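Local atomic coordinates of hypothetical protein (Nostoc punctiforme, PDB entry 2O62), a protein that is of unknown function but pairs a DUF3598 N-terminal domain with a second domain of the calycin clan, a fold that often binds small ligands. Residues L29-G41 with V48-V60. Residues are numbered along the deposited sequence; the frame is centred on the assembly and turned at random. Where two conformers were deposited one is given.
Sequences LLNDTSSRLCLEG and VRLTLSRSGKDDV
Leu39 and Leu50 face each other in a non-hydrogen-bonded pair, their side chains side by side and pointing the same way, with Leu39 CD2 3.6 Å from Leu50 CD1. The first torsion of Leu39 (chi1 -72°) sets CG beside the backbone N and lets Leu39 CD2 also touch Val48 CG1 at 3.9 Å. Farther along this apolar face, Leu52 CD1 packs on Leu37 CB (4.1 Å), while helix 5-10 covers Val48 through Trp6, Phe9 and Leu10. The two strands form an antiparallel beta hairpin in the N-terminal calycin-like domain, and strand 14-23 continues the sheet beyond residues 29-41. Seven backbone hydrogen bonds, from Ser34 with Ser55 to Glu40 with Arg49, join the strands, that from Cys38 N to Thr51 O being nearly straight (173°).

Glu40, Arg49 and Thr51 lie on the opposite, partly exposed face, where waters rather than close methyl contacts connect the side chains. Glu40 lies alongside Arg49, Glu40 OE2 3.4 Å from Arg49 CD, but the carboxylate and guanidinium planes stand 89° apart and no direct salt bridge forms; the guanidinium pairs with Glu63 instead. One water bridges Glu40 OE2 and Arg49 NH1; another joins Glu40 OE2 to Thr51 OG1. With an alanine in place of Glu40, both waters would probably lose their shared anchor and the aliphatic part of Arg49 its cover. Nearby, Ser53 OG donates to Asp59 OD1 from above the carboxylate plane (2.8 Å).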
loop_
_atom_site.group_PDB
_atom_site.type_symbol
_atom_site.label_atom_id
_atom_site.label_comp_id
_atom_site.label_asym_id
_atom_site.label_seq_id
_atom_site.Cartn_x
_atom_site.Cartn_y
_atom_site.Cartn_z
ATOM N N LEU A 29 5.548 -2.092 17.217
ATOM C CA LEU A 29 4.729 -0.893 17.384
ATOM C C LEU A 29 5.468 0.089 18.287
ATOM O O LEU A 29 5.774 -0.228 19.437
ATOM C CB LEU A 29 3.350 -1.228 17.991
ATOM C CG LEU A 29 2.420 -0.035 18.298
ATOM C CD1 LEU A 29 2.118 0.713 17.013
ATOM C CD2 LEU A 29 1.170 -0.495 19.018
ATOM N N LEU A 30 5.692 1.293 17.783
ATOM C CA LEU A 30 6.396 2.302 18.523
ATOM C C LEU A 30 5.472 3.349 19.090
ATOM O O LEU A 30 5.636 3.766 20.242
ATOM C CB LEU A 30 7.437 2.985 17.626
ATOM C CG LEU A 30 8.472 2.042 16.986
ATOM C CD1 LEU A 30 9.410 2.793 16.045
ATOM C CD2 LEU A 30 9.236 1.322 18.062
ATOM N N ASN A 31 4.511 3.789 18.300
ATOM C CA ASN A 31 3.667 4.894 18.696
ATOM C C ASN A 31 2.330 4.763 17.993
ATOM O O ASN A 31 2.272 4.453 16.797
ATOM C CB ASN A 31 4.318 6.209 18.309
ATOM C CG ASN A 31 3.594 7.406 18.887
ATOM O OD1 ASN A 31 2.878 8.112 18.162
ATOM N ND2 ASN A 31 3.725 7.624 20.202
ATOM N N ASP A 32 1.269 4.978 18.738
ATOM C CA ASP A 32 -0.078 4.916 18.192
ATOM C C ASP A 32 -0.905 6.063 18.758
ATOM O O ASP A 32 -0.817 6.361 19.946
ATOM C CB ASP A 32 -0.692 3.600 18.574
ATOM C CG ASP A 32 -2.141 3.549 18.269
ATOM O OD1 ASP A 32 -2.465 3.184 17.109
ATOM O OD2 ASP A 32 -2.943 3.940 19.185
ATOM N N THR A 33 -1.714 6.692 17.906
ATOM C CA THR A 33 -2.527 7.818 18.313
ATOM C C THR A 33 -3.892 7.637 17.710
ATOM O O THR A 33 -4.010 7.488 16.481
ATOM C CB THR A 33 -1.947 9.141 17.825
ATOM O OG1 THR A 33 -0.564 9.227 18.189
ATOM C CG2 THR A 33 -2.731 10.305 18.420
ATOM N N SER A 34 -4.923 7.677 18.547
ATOM C CA SER A 34 -6.273 7.568 18.045
ATOM C C SER A 34 -6.635 8.781 17.172
ATOM O O SER A 34 -6.166 9.930 17.375
ATOM C CB SER A 34 -7.279 7.330 19.201
ATOM O OG SER A 34 -7.450 8.518 19.970
ATOM N N SER A 35 -7.455 8.502 16.174
ATOM C CA SER A 35 -7.766 9.481 15.127
ATOM C C SER A 35 -9.234 9.468 14.669
ATOM O O SER A 35 -9.957 8.457 14.761
ATOM C CB SER A 35 -6.836 9.255 13.941
ATOM O OG SER A 35 -7.078 8.004 13.327
ATOM N N ARG A 36 -9.673 10.662 14.244
ATOM C CA ARG A 36 -10.953 10.859 13.570
ATOM C C ARG A 36 -10.656 11.798 12.403
ATOM O O ARG A 36 -10.113 12.894 12.606
ATOM C CB ARG A 36 -11.991 11.493 14.506
ATOM C CG ARG A 36 -13.425 11.436 14.001
ATOM C CD ARG A 36 -14.461 11.779 15.105
ATOM N NE ARG A 36 -15.811 12.001 14.564
ATOM C CZ ARG A 36 -16.884 11.227 14.758
ATOM N NH1 ARG A 36 -16.831 10.121 15.508
ATOM N NH2 ARG A 36 -18.033 11.575 14.195
ATOM N N LEU A 37 -10.981 11.343 11.191
ATOM C CA LEU A 37 -10.688 12.065 9.956
ATOM C C LEU A 37 -12.004 12.231 9.253
ATOM O O LEU A 37 -12.615 11.275 8.798
ATOM C CB LEU A 37 -9.701 11.300 9.083
ATOM C CG LEU A 37 -9.068 12.020 7.878
ATOM C CD1 LEU A 37 -7.828 11.259 7.484
ATOM C CD2 LEU A 37 -9.927 12.089 6.732
ATOM N N CYS A 38 -12.431 13.466 9.190
ATOM C CA CYS A 38 -13.667 13.783 8.483
ATOM C C CYS A 38 -13.336 14.383 7.129
ATOM O O CYS A 38 -12.596 15.333 7.009
ATOM C CB CYS A 38 -14.584 14.726 9.257
ATOM S SG CYS A 38 -16.113 15.160 8.357
ATOM N N LEU A 39 -13.878 13.757 6.097
ATOM C CA LEU A 39 -13.793 14.273 4.735
ATOM C C LEU A 39 -15.212 14.591 4.333
ATOM O O LEU A 39 -16.074 13.711 4.207
ATOM C CB LEU A 39 -13.215 13.272 3.739
ATOM C CG LEU A 39 -11.731 12.942 3.780
ATOM C CD1 LEU A 39 -11.421 11.779 2.821
ATOM C CD2 LEU A 39 -10.910 14.187 3.374
ATOM N N GLU A 40 -15.461 15.861 4.113
ATOM C CA GLU A 40 -16.778 16.295 3.743
ATOM C C GLU A 40 -16.725 17.130 2.470
ATOM O O GLU A 40 -15.805 17.906 2.267
ATOM C CB GLU A 40 -17.381 17.098 4.875
ATOM C CG GLU A 40 -16.735 18.431 5.159
ATOM C CD GLU A 40 -17.171 19.013 6.512
ATOM O OE1 GLU A 40 -18.405 19.039 6.766
ATOM O OE2 GLU A 40 -16.273 19.435 7.306
ATOM N N GLY A 41 -17.734 16.972 1.616
ATOM C CA GLY A 41 -17.823 17.750 0.402
ATOM C C GLY A 41 -18.626 18.997 0.648
ATOM O O GLY A 41 -19.618 18.973 1.403
ATOM N N VAL A 48 -13.438 19.752 -1.060
ATOM C CA VAL A 48 -13.470 18.789 0.042
ATOM C C VAL A 48 -12.720 19.345 1.262
ATOM O O VAL A 48 -11.553 19.756 1.141
ATOM C CB VAL A 48 -12.864 17.435 -0.341
ATOM C CG1 VAL A 48 -12.753 16.572 0.877
ATOM C CG2 VAL A 48 -13.743 16.702 -1.366
ATOM N N ARG A 49 -13.393 19.399 2.414
ATOM C CA ARG A 49 -12.754 19.812 3.646
ATOM C C ARG A 49 -12.335 18.598 4.455
ATOM O O ARG A 49 -13.126 17.683 4.711
ATOM C CB ARG A 49 -13.665 20.660 4.495
ATOM C CG ARG A 49 -13.047 20.995 5.852
ATOM C CD ARG A 49 -13.984 21.820 6.671
ATOM N NE ARG A 49 -14.072 23.126 6.066
ATOM C CZ ARG A 49 -15.132 23.929 6.126
ATOM N NH1 ARG A 49 -16.235 23.558 6.768
ATOM N NH2 ARG A 49 -15.085 25.112 5.513
ATOM N N LEU A 50 -11.069 18.594 4.848
ATOM C CA LEU A 50 -10.517 17.525 5.654
ATOM C C LEU A 50 -10.289 18.019 7.071
ATOM O O LEU A 50 -9.676 19.063 7.254
ATOM C CB LEU A 50 -9.204 17.071 5.042
ATOM C CG LEU A 50 -8.412 15.977 5.775
ATOM C CD1 LEU A 50 -7.690 15.126 4.786
ATOM C CD2 LEU A 50 -7.415 16.540 6.806
ATOM N N THR A 51 -10.822 17.303 8.072
ATOM C CA THR A 51 -10.621 17.677 9.481
ATOM C C THR A 51 -10.058 16.425 10.131
ATOM O O THR A 51 -10.788 15.457 10.284
ATOM C CB THR A 51 -11.918 18.118 10.188
ATOM O OG1 THR A 51 -12.530 19.210 9.487
ATOM C CG2 THR A 51 -11.620 18.602 11.600
ATOM N N LEU A 52 -8.758 16.448 10.434
ATOM C CA LEU A 52 -8.067 15.371 11.131
ATOM C C LEU A 52 -7.836 15.736 12.603
ATOM O O LEU A 52 -7.098 16.682 12.935
ATOM C CB LEU A 52 -6.749 15.029 10.454
ATOM C CG LEU A 52 -5.857 13.990 11.151
ATOM C CD1 LEU A 52 -6.548 12.670 11.277
ATOM C CD2 LEU A 52 -4.571 13.827 10.402
ATOM N N SER A 53 -8.522 15.002 13.479
ATOM C CA SER A 53 -8.312 15.107 14.927
ATOM C C SER A 53 -7.530 13.873 15.378
ATOM O O SER A 53 -7.886 12.751 15.032
ATOM C CB SER A 53 -9.645 15.164 15.665
ATOM O OG SER A 53 -10.426 16.225 15.193
ATOM N N ARG A 54 -6.454 14.090 16.133
ATOM C CA ARG A 54 -5.709 12.987 16.776
ATOM C C ARG A 54 -5.540 13.243 18.280
ATOM O O ARG A 54 -5.394 14.385 18.725
ATOM C CB ARG A 54 -4.338 12.780 16.123
ATOM C CG ARG A 54 -4.404 12.129 14.741
ATOM C CD ARG A 54 -3.155 12.331 13.944
ATOM N NE ARG A 54 -2.891 13.751 13.822
ATOM C CZ ARG A 54 -1.851 14.281 13.189
ATOM N NH1 ARG A 54 -0.977 13.515 12.565
ATOM N NH2 ARG A 54 -1.702 15.607 13.159
ATOM N N SER A 55 -5.574 12.180 19.073
ATOM C CA SER A 55 -5.532 12.326 20.525
ATOM C C SER A 55 -4.239 13.021 20.976
ATOM O O SER A 55 -3.150 12.589 20.625
ATOM C CB SER A 55 -5.661 10.960 21.194
ATOM O OG SER A 55 -5.854 11.083 22.585
ATOM N N GLY A 56 -4.392 14.085 21.752
ATOM C CA GLY A 56 -3.256 14.852 22.267
ATOM C C GLY A 56 -2.619 15.826 21.287
ATOM O O GLY A 56 -1.558 16.396 21.584
ATOM N N LYS A 57 -3.254 16.033 20.129
ATOM C CA LYS A 57 -2.716 16.894 19.080
ATOM C C LYS A 57 -3.747 17.944 18.663
ATOM O O LYS A 57 -4.934 17.786 18.901
ATOM C CB LYS A 57 -2.296 16.049 17.879
ATOM C CG LYS A 57 -1.171 15.115 18.168
ATOM C CD LYS A 57 -0.817 14.303 16.972
ATOM C CE LYS A 57 0.227 13.242 17.289
ATOM N NZ LYS A 57 1.597 13.802 17.347
ATOM N N ASP A 58 -3.291 19.030 18.052
ATOM C CA ASP A 58 -4.211 20.019 17.497
ATOM C C ASP A 58 -4.845 19.423 16.267
ATOM O O ASP A 58 -4.219 18.607 15.598
ATOM C CB ASP A 58 -3.482 21.304 17.074
ATOM C CG ASP A 58 -2.783 22.010 18.244
ATOM O OD1 ASP A 58 -3.434 22.210 19.294
ATOM O OD2 ASP A 58 -1.583 22.363 18.078
ATOM N N ASP A 59 -6.071 19.864 15.972
ATOM C CA ASP A 59 -6.756 19.493 14.741
ATOM C C ASP A 59 -5.969 19.991 13.528
ATOM O O ASP A 59 -5.248 20.985 13.607
ATOM C CB ASP A 59 -8.157 20.092 14.675
ATOM C CG ASP A 59 -9.145 19.409 15.605
ATOM O OD1 ASP A 59 -8.862 18.311 16.151
ATOM O OD2 ASP A 59 -10.236 19.986 15.798
ATOM N N VAL A 60 -6.079 19.257 12.421
ATOM C CA VAL A 60 -5.545 19.675 11.139
ATOM C C VAL A 60 -6.727 19.857 10.187
ATOM O O VAL A 60 -7.548 18.947 10.037
ATOM C CB VAL A 60 -4.571 18.622 10.598
ATOM C CG1 VAL A 60 -4.232 18.860 9.119
ATOM C CG2 VAL A 60 -3.302 18.586 11.475
HETATM O O HOH W 1 -14.064 18.147 7.530
HETATM O O HOH W 2 -16.555 21.325 9.121
#